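Small ribosomal subunit biogenesis GTPase RsgA (Thermotoga maritima, PDB 1U0L) is a circularly permuted, zinc-containing GTPase that probably hydrolyses GTP slowly and assists late maturation of the 30S ribosomal subunit. Local coordinates at residues A[252-257]-A[278-283]; A[261-266]-A[286-291]. All coordinates share one frame; numbering follows the deposited sequence.

Overall arrangement
Both contacts lie in the zinc-finger region of this GTPase, on the same side of the chain's centre and about 11 Å apart, centre to centre. Their segments alternate along the chain: 252-257, then 261-266, then 278-283 and 286-291. The two earlier segments belong to the loop between helices 241-244 and 270-277; 278-283 is the turn that runs from helix 270-277 into helix 282-296, and 286-291 lies within that helix. One zinc ion joins the contacts, taking C256 from contact 1, C261 and H263 from contact 2, and C269 from the same loop. The metal thus ties together a loop that helix 282-296 and the turn before it flank.

Contact 1: A[252-257]-A[278-283]; sequences GDKQCF and GEIAES. With ZN (zinc ion), chain D.
K254 and I280 reach toward each other and meet tip to tip, the main touch between 252-257 and segment 278-283, a turn that runs into helix 282-296. The apolar part is small. K254 CE lies 3.7 Å from I280 CD1, and K254 NZ sits 3.9 Å from I280 CG1, so the amine rides beside the isoleucine's longer branch. The lysine chain gets there by bending twice, at chi2 (73°) and chi3 (66°), while CG1 of I280 lies anti to its own carbonyl carbon and carries CD1 out to the lysine. Helix 270-277 backs both side chains: each touches A274, with V271 also against K254 and V275 against I280.

The electrostatic part is loose. K254 NZ stands 4.3 Å from E279 OE1, beyond salt-bridge range, and makes a long salt bridge of 3.8 Å to D253 OD2 in its own segment. The amine therefore has acidic groups of both segments near it but is tightly held by neither; D253 is itself poorly ordered.

The metal part belongs to 252-257 alone. Two residues after K254, C256 SG binds zinc at 2.3 Å, with C261, H263 and C269 supplying the other three ligands.

With only 115 Å² buried, the contact joins the loop that carries the zinc ligand C256 to the turn between helices 270-277 and 282-296 through aliphatic carbon, and the lysine's charge is probably balanced diffusely by D253 and E279 rather than by one close ion pair.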
ATOM      1  N   GLY A 252      -8.036  20.144  -1.797  1.00 63.10           N
ATOM      2  CA  GLY A 252      -7.526  20.595  -0.514  1.00 65.50           C
ATOM      3  C   GLY A 252      -7.257  22.085  -0.514  1.00 68.30           C
ATOM      4  O   GLY A 252      -7.921  22.849   0.192  1.00 68.76           O
ATOM      5  N   ASP A 253      -6.276  22.500  -1.308  1.00126.53           N
ATOM      6  CA  ASP A 253      -5.921  23.908  -1.419  1.00129.12           C
ATOM      7  C   ASP A 253      -7.011  24.650  -2.186  1.00129.13           C
ATOM      8  O   ASP A 253      -6.937  25.864  -2.368  1.00130.28           O
ATOM      9  CB  ASP A 253      -4.601  24.061  -2.164  1.00106.01           C
ATOM     10  CG  ASP A 253      -4.647  23.446  -3.545  1.00108.66           C
ATOM     11  OD1 ASP A 253      -4.667  22.200  -3.638  1.00110.85           O
ATOM     12  OD2 ASP A 253      -4.679  24.206  -4.536  1.00110.46           O
ATOM     13  N   LYS A 254      -8.013  23.907  -2.648  1.00 67.74           N
ATOM     14  CA  LYS A 254      -9.130  24.481  -3.392  1.00 66.82           C
ATOM     15  C   LYS A 254     -10.215  24.960  -2.412  1.00 65.58           C
ATOM     16  O   LYS A 254     -10.539  24.264  -1.444  1.00 64.76           O
ATOM     17  CB  LYS A 254      -9.710  23.429  -4.344  1.00 55.74           C
ATOM     18  CG  LYS A 254      -9.801  23.864  -5.795  1.00 56.08           C
ATOM     19  CD  LYS A 254      -8.432  23.913  -6.482  1.00 58.10           C
ATOM     20  CE  LYS A 254      -7.808  22.523  -6.609  1.00 59.67           C
ATOM     21  NZ  LYS A 254      -6.517  22.510  -7.363  1.00 58.82           N
ATOM     22  N   GLN A 255     -10.762  26.152  -2.660  1.00 57.05           N
ATOM     23  CA  GLN A 255     -11.802  26.715  -1.800  1.00 56.06           C
ATOM     24  C   GLN A 255     -13.172  26.698  -2.461  1.00 53.59           C
ATOM     25  O   GLN A 255     -13.339  27.149  -3.600  1.00 52.73           O
ATOM     26  CB  GLN A 255     -11.456  28.151  -1.388  1.00103.04           C
ATOM     27  CG  GLN A 255     -10.566  28.261  -0.155  1.00106.34           C
ATOM     28  CD  GLN A 255      -9.292  27.452  -0.282  1.00108.70           C
ATOM     29  OE1 GLN A 255      -8.471  27.702  -1.165  1.00109.33           O
ATOM     30  NE2 GLN A 255      -9.121  26.470   0.599  1.00107.92           N
ATOM     31  N   CYS A 256     -14.144  26.174  -1.725  1.00 64.77           N
ATOM     32  CA  CYS A 256     -15.522  26.070  -2.186  1.00 63.61           C
ATOM     33  C   CYS A 256     -16.436  26.913  -1.295  1.00 65.41           C
ATOM     34  O   CYS A 256     -16.227  26.999  -0.079  1.00 66.33           O
ATOM     35  CB  CYS A 256     -15.988  24.606  -2.147  1.00 49.98           C
ATOM     36  SG  CYS A 256     -15.134  23.493  -3.282  1.00 37.97           S
ATOM     37  N   PHE A 257     -17.456  27.514  -1.902  1.00 55.33           N
ATOM     38  CA  PHE A 257     -18.393  28.349  -1.166  1.00 54.01           C
ATOM     39  C   PHE A 257     -18.820  27.738   0.162  1.00 53.40           C
ATOM     40  O   PHE A 257     -18.482  28.258   1.220  1.00 51.53           O
ATOM     41  CB  PHE A 257     -19.639  28.622  -2.000  1.00 58.25           C
ATOM     42  CG  PHE A 257     -20.630  29.518  -1.316  1.00 59.75           C
ATOM     43  CD1 PHE A 257     -20.446  30.899  -1.297  1.00 59.91           C
ATOM     44  CD2 PHE A 257     -21.734  28.981  -0.664  1.00 59.80           C
ATOM     45  CE1 PHE A 257     -21.348  31.731  -0.638  1.00 58.13           C
ATOM     46  CE2 PHE A 257     -22.640  29.805  -0.003  1.00 59.82           C
ATOM     47  CZ  PHE A 257     -22.444  31.182   0.010  1.00 58.58           C
ATOM     48  N   GLY A 278      -8.313  22.956 -15.712  1.00 62.09           N
ATOM     49  CA  GLY A 278      -7.376  21.948 -16.152  1.00 59.61           C
ATOM     50  C   GLY A 278      -6.329  21.782 -15.075  1.00 58.29           C
ATOM     51  O   GLY A 278      -5.317  21.114 -15.285  1.00 59.17           O
ATOM     52  N   GLU A 279      -6.575  22.410 -13.923  1.00 58.44           N
ATOM     53  CA  GLU A 279      -5.681  22.332 -12.764  1.00 57.01           C
ATOM     54  C   GLU A 279      -5.877  20.971 -12.105  1.00 53.58           C
ATOM     55  O   GLU A 279      -5.030  20.502 -11.344  1.00 53.78           O
ATOM     56  CB  GLU A 279      -6.020  23.428 -11.751  1.00 96.98           C
ATOM     57  CG  GLU A 279      -5.565  24.822 -12.132  1.00101.98           C
ATOM     58  CD  GLU A 279      -6.320  25.900 -11.369  1.00105.53           C
ATOM     59  OE1 GLU A 279      -6.538  25.735 -10.147  1.00106.23           O
ATOM     60  OE2 GLU A 279      -6.692  26.917 -11.993  1.00106.83           O
ATOM     61  N   ILE A 280      -7.025  20.364 -12.392  1.00 43.46           N
ATOM     62  CA  ILE A 280      -7.386  19.051 -11.880  1.00 39.37           C
ATOM     63  C   ILE A 280      -7.745  18.169 -13.076  1.00 37.26           C
ATOM     64  O   ILE A 280      -8.622  18.523 -13.869  1.00 36.91           O
ATOM     65  CB  ILE A 280      -8.614  19.130 -10.950  1.00 34.02           C
ATOM     66  CG1 ILE A 280      -8.262  19.882  -9.666  1.00 33.79           C
ATOM     67  CG2 ILE A 280      -9.109  17.728 -10.620  1.00 34.65           C
ATOM     68  CD1 ILE A 280      -9.394  19.919  -8.637  1.00 31.33           C
ATOM     69  N   ALA A 281      -7.078  17.028 -13.215  1.00 33.23           N
ATOM     70  CA  ALA A 281      -7.380  16.132 -14.333  1.00 31.88           C
ATOM     71  C   ALA A 281      -8.853  15.718 -14.300  1.00 31.96           C
ATOM     72  O   ALA A 281      -9.392  15.405 -13.244  1.00 31.54           O
ATOM     73  CB  ALA A 281      -6.485  14.892 -14.279  1.00 22.75           C
ATOM     74  N   GLU A 282      -9.505  15.722 -15.454  1.00 51.36           N
ATOM     75  CA  GLU A 282     -10.911  15.338 -15.516  1.00 53.50           C
ATOM     76  C   GLU A 282     -11.131  13.938 -14.940  1.00 51.79           C
ATOM     77  O   GLU A 282     -12.071  13.717 -14.171  1.00 51.53           O
ATOM     78  CB  GLU A 282     -11.412  15.386 -16.962  1.00 97.31           C
ATOM     79  CG  GLU A 282     -11.210  16.741 -17.628  1.00106.04           C
ATOM     80  CD  GLU A 282     -11.778  16.799 -19.032  1.00110.22           C
ATOM     81  OE1 GLU A 282     -11.583  17.835 -19.708  1.00111.71           O
ATOM     82  OE2 GLU A 282     -12.420  15.813 -19.458  1.00108.78           O
ATOM     83  N   SER A 283     -10.251  13.004 -15.307  1.00 39.05           N
ATOM     84  CA  SER A 283     -10.345  11.627 -14.839  1.00 35.95           C
ATOM     85  C   SER A 283     -10.448  11.589 -13.334  1.00 32.83           C
ATOM     86  O   SER A 283     -11.263  10.855 -12.777  1.00 32.33           O
ATOM     87  CB  SER A 283      -9.122  10.828 -15.282  1.00 41.21           C
ATOM     88  OG  SER A 283      -7.931  11.489 -14.917  1.00 42.68           O
TER
HETATM   89 ZN    ZN D 298     -16.641  21.850  -3.648  1.00 62.42          ZN

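Contact 2: A[261-266]-A[286-291]; sequences CNHVDE and ENYVKM. With ZN (zinc ion), chain D.
Y288 OH, on helix 282-296, donates a hydrogen bond of 2.7 Å to the backbone O of N262, which lies at the edge of the tyrosine ring, near its plane. The C=O...OH angle is 137°. Beside this bond, H263 CB comes within 4.2 Å of Y288 CE2. CG of Y288 is anti to the backbone N (chi1 161°), which sends the ring out from the helix to the loop, where F248 and F251 meet it edge-to-face.

Next comes the metal: C261 SG binds zinc at 2.3 Å and H263 ND1 at 2.4 Å, C256 and C269 completing the site. H263 N also donates to C261 SG (3.3 Å), linking the two ligands through the backbone.

Farther out, the E266 carboxylate spans the loop, accepting from two of its backbone amides: OE2 from N262 N at 3.2 Å, from above the carboxylate plane, and OE1 from V264 N at 3.0 Å. N262 OD1 is hydrogen-bonded to K245 NZ.

A phenylalanine at Y288 would probably leave N262 O without this donor and the zinc loop less firmly fixed to the helix. The tyrosine thus grips the carbonyl of N262, the residue between two zinc ligands, coupling the metal site to helix 282-296 without touching the ion.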
ATOM      1  N   CYS A 261     -17.884  21.247   1.205  1.00 60.42           N
ATOM      2  CA  CYS A 261     -18.601  21.040  -0.033  1.00 57.11           C
ATOM      3  C   CYS A 261     -18.068  19.730  -0.597  1.00 55.36           C
ATOM      4  O   CYS A 261     -16.856  19.568  -0.721  1.00 56.26           O
ATOM      5  CB  CYS A 261     -18.278  22.184  -0.981  1.00 61.96           C
ATOM      6  SG  CYS A 261     -18.740  21.908  -2.675  1.00 63.54           S
ATOM      7  N   ASN A 262     -18.958  18.799  -0.931  1.00 40.01           N
ATOM      8  CA  ASN A 262     -18.551  17.512  -1.471  1.00 37.64           C
ATOM      9  C   ASN A 262     -18.096  17.568  -2.926  1.00 37.46           C
ATOM     10  O   ASN A 262     -17.729  16.546  -3.513  1.00 37.25           O
ATOM     11  CB  ASN A 262     -19.683  16.501  -1.304  1.00 36.62           C
ATOM     12  CG  ASN A 262     -19.970  16.190   0.162  1.00 37.12           C
ATOM     13  OD1 ASN A 262     -19.049  15.947   0.953  1.00 35.85           O
ATOM     14  ND2 ASN A 262     -21.250  16.187   0.530  1.00 37.91           N
ATOM     15  N   HIS A 263     -18.124  18.763  -3.506  1.00 41.15           N
ATOM     16  CA  HIS A 263     -17.676  18.976  -4.878  1.00 42.47           C
ATOM     17  C   HIS A 263     -18.521  18.330  -5.983  1.00 42.59           C
ATOM     18  O   HIS A 263     -18.088  18.270  -7.133  1.00 42.18           O
ATOM     19  CB  HIS A 263     -16.227  18.507  -5.017  1.00 63.60           C
ATOM     20  CG  HIS A 263     -15.375  18.830  -3.829  1.00 65.46           C
ATOM     21  ND1 HIS A 263     -15.005  20.116  -3.508  1.00 65.59           N
ATOM     22  CD2 HIS A 263     -14.854  18.035  -2.865  1.00 66.08           C
ATOM     23  CE1 HIS A 263     -14.292  20.101  -2.397  1.00 67.07           C
ATOM     24  NE2 HIS A 263     -14.185  18.850  -1.986  1.00 67.46           N
ATOM     25  N   VAL A 264     -19.715  17.841  -5.653  1.00 38.64           N
ATOM     26  CA  VAL A 264     -20.562  17.225  -6.674  1.00 38.37           C
ATOM     27  C   VAL A 264     -21.556  18.242  -7.238  1.00 39.57           C
ATOM     28  O   VAL A 264     -21.273  18.896  -8.234  1.00 37.56           O
ATOM     29  CB  VAL A 264     -21.362  16.022  -6.121  1.00 38.39           C
ATOM     30  CG1 VAL A 264     -22.211  15.401  -7.239  1.00 37.97           C
ATOM     31  CG2 VAL A 264     -20.417  14.995  -5.530  1.00 36.58           C
ATOM     32  N   ASP A 265     -22.709  18.375  -6.584  1.00 47.20           N
ATOM     33  CA  ASP A 265     -23.751  19.299  -7.015  1.00 50.27           C
ATOM     34  C   ASP A 265     -23.562  20.732  -6.544  1.00 51.68           C
ATOM     35  O   ASP A 265     -23.896  21.674  -7.267  1.00 52.75           O
ATOM     36  CB  ASP A 265     -25.130  18.825  -6.548  1.00 86.45           C
ATOM     37  CG  ASP A 265     -25.716  17.751  -7.450  1.00 90.30           C
ATOM     38  OD1 ASP A 265     -25.489  17.815  -8.678  1.00 92.69           O
ATOM     39  OD2 ASP A 265     -26.416  16.856  -6.931  1.00 91.32           O
ATOM     40  N   GLU A 266     -23.034  20.893  -5.333  1.00 47.68           N
ATOM     41  CA  GLU A 266     -22.823  22.219  -4.740  1.00 47.88           C
ATOM     42  C   GLU A 266     -22.572  23.384  -5.719  1.00 48.93           C
ATOM     43  O   GLU A 266     -21.677  23.356  -6.563  1.00 46.03           O
ATOM     44  CB  GLU A 266     -21.713  22.171  -3.691  1.00 61.20           C
ATOM     45  CG  GLU A 266     -22.048  21.358  -2.427  1.00 61.24           C
ATOM     46  CD  GLU A 266     -21.731  19.869  -2.551  1.00 61.58           C
ATOM     47  OE1 GLU A 266     -21.154  19.458  -3.581  1.00 62.30           O
ATOM     48  OE2 GLU A 266     -22.049  19.107  -1.608  1.00 61.34           O
ATOM     49  N   GLU A 286     -13.874  12.853 -12.232  1.00 28.33           N
ATOM     50  CA  GLU A 286     -14.797  11.847 -12.731  1.00 29.71           C
ATOM     51  C   GLU A 286     -14.879  10.623 -11.837  1.00 27.34           C
ATOM     52  O   GLU A 286     -15.966  10.246 -11.386  1.00 26.11           O
ATOM     53  CB  GLU A 286     -14.364  11.442 -14.139  1.00 86.25           C
ATOM     54  CG  GLU A 286     -15.297  10.502 -14.856  1.00 95.87           C
ATOM     55  CD  GLU A 286     -14.828  10.218 -16.265  1.00104.29           C
ATOM     56  OE1 GLU A 286     -13.732   9.639 -16.425  1.00108.74           O
ATOM     57  OE2 GLU A 286     -15.552  10.580 -17.214  1.00107.21           O
ATOM     58  N   ASN A 287     -13.728  10.011 -11.580  1.00 24.36           N
ATOM     59  CA  ASN A 287     -13.674   8.819 -10.751  1.00 23.68           C
ATOM     60  C   ASN A 287     -14.099   9.111  -9.312  1.00 24.29           C
ATOM     61  O   ASN A 287     -14.777   8.277  -8.675  1.00 22.02           O
ATOM     62  CB  ASN A 287     -12.268   8.220 -10.801  1.00 23.76           C
ATOM     63  CG  ASN A 287     -11.902   7.726 -12.186  1.00 23.42           C
ATOM     64  OD1 ASN A 287     -12.675   7.008 -12.814  1.00 24.71           O
ATOM     65  ND2 ASN A 287     -10.718   8.104 -12.670  1.00 22.02           N
ATOM     66  N   TYR A 288     -13.714  10.290  -8.803  1.00 21.55           N
ATOM     67  CA  TYR A 288     -14.085  10.681  -7.449  1.00 23.33           C
ATOM     68  C   TYR A 288     -15.615  10.760  -7.329  1.00 24.63           C
ATOM     69  O   TYR A 288     -16.198  10.254  -6.369  1.00 21.88           O
ATOM     70  CB  TYR A 288     -13.479  12.034  -7.074  1.00 37.94           C
ATOM     71  CG  TYR A 288     -14.205  12.658  -5.902  1.00 42.55           C
ATOM     72  CD1 TYR A 288     -14.231  12.026  -4.653  1.00 43.79           C
ATOM     73  CD2 TYR A 288     -14.970  13.814  -6.072  1.00 43.97           C
ATOM     74  CE1 TYR A 288     -15.008  12.520  -3.615  1.00 43.48           C
ATOM     75  CE2 TYR A 288     -15.751  14.319  -5.043  1.00 45.55           C
ATOM     76  CZ  TYR A 288     -15.770  13.668  -3.819  1.00 46.70           C
ATOM     77  OH  TYR A 288     -16.579  14.155  -2.816  1.00 48.77           O
ATOM     78  N   VAL A 289     -16.267  11.398  -8.298  1.00 33.27           N
ATOM     79  CA  VAL A 289     -17.724  11.503  -8.272  1.00 35.81           C
ATOM     80  C   VAL A 289     -18.376  10.122  -8.371  1.00 36.22           C
ATOM     81  O   VAL A 289     -19.333   9.835  -7.651  1.00 36.48           O
ATOM     82  CB  VAL A 289     -18.241  12.390  -9.420  1.00 54.32           C
ATOM     83  CG1 VAL A 289     -19.757  12.351  -9.465  1.00 53.00           C
ATOM     84  CG2 VAL A 289     -17.752  13.813  -9.224  1.00 52.11           C
ATOM     85  N   LYS A 290     -17.856   9.276  -9.265  1.00 24.31           N
ATOM     86  CA  LYS A 290     -18.355   7.912  -9.438  1.00 22.99           C
ATOM     87  C   LYS A 290     -18.275   7.209  -8.090  1.00 22.36           C
ATOM     88  O   LYS A 290     -19.251   6.626  -7.612  1.00 19.50           O
ATOM     89  CB  LYS A 290     -17.495   7.159 -10.451  1.00 56.70           C
ATOM     90  CG  LYS A 290     -17.831   5.676 -10.593  1.00 60.73           C
ATOM     91  CD  LYS A 290     -19.131   5.434 -11.355  1.00 63.49           C
ATOM     92  CE  LYS A 290     -19.429   3.943 -11.476  1.00 64.74           C
ATOM     93  NZ  LYS A 290     -18.270   3.189 -12.034  1.00 63.81           N
ATOM     94  N   MET A 291     -17.097   7.274  -7.474  1.00 47.17           N
ATOM     95  CA  MET A 291     -16.896   6.658  -6.168  1.00 46.60           C
ATOM     96  C   MET A 291     -17.829   7.274  -5.131  1.00 47.39           C
ATOM     97  O   MET A 291     -18.413   6.565  -4.317  1.00 47.90           O
ATOM     98  CB  MET A 291     -15.433   6.796  -5.726  1.00 28.91           C
ATOM     99  CG  MET A 291     -14.571   5.609  -6.154  1.00 27.70           C
ATOM    100  SD  MET A 291     -12.892   5.556  -5.516  1.00 23.12           S
ATOM    101  CE  MET A 291     -12.047   6.451  -6.800  1.00 23.88           C
TER
HETATM  102 ZN    ZN D 298     -16.641  21.850  -3.648  1.00 62.42          ZN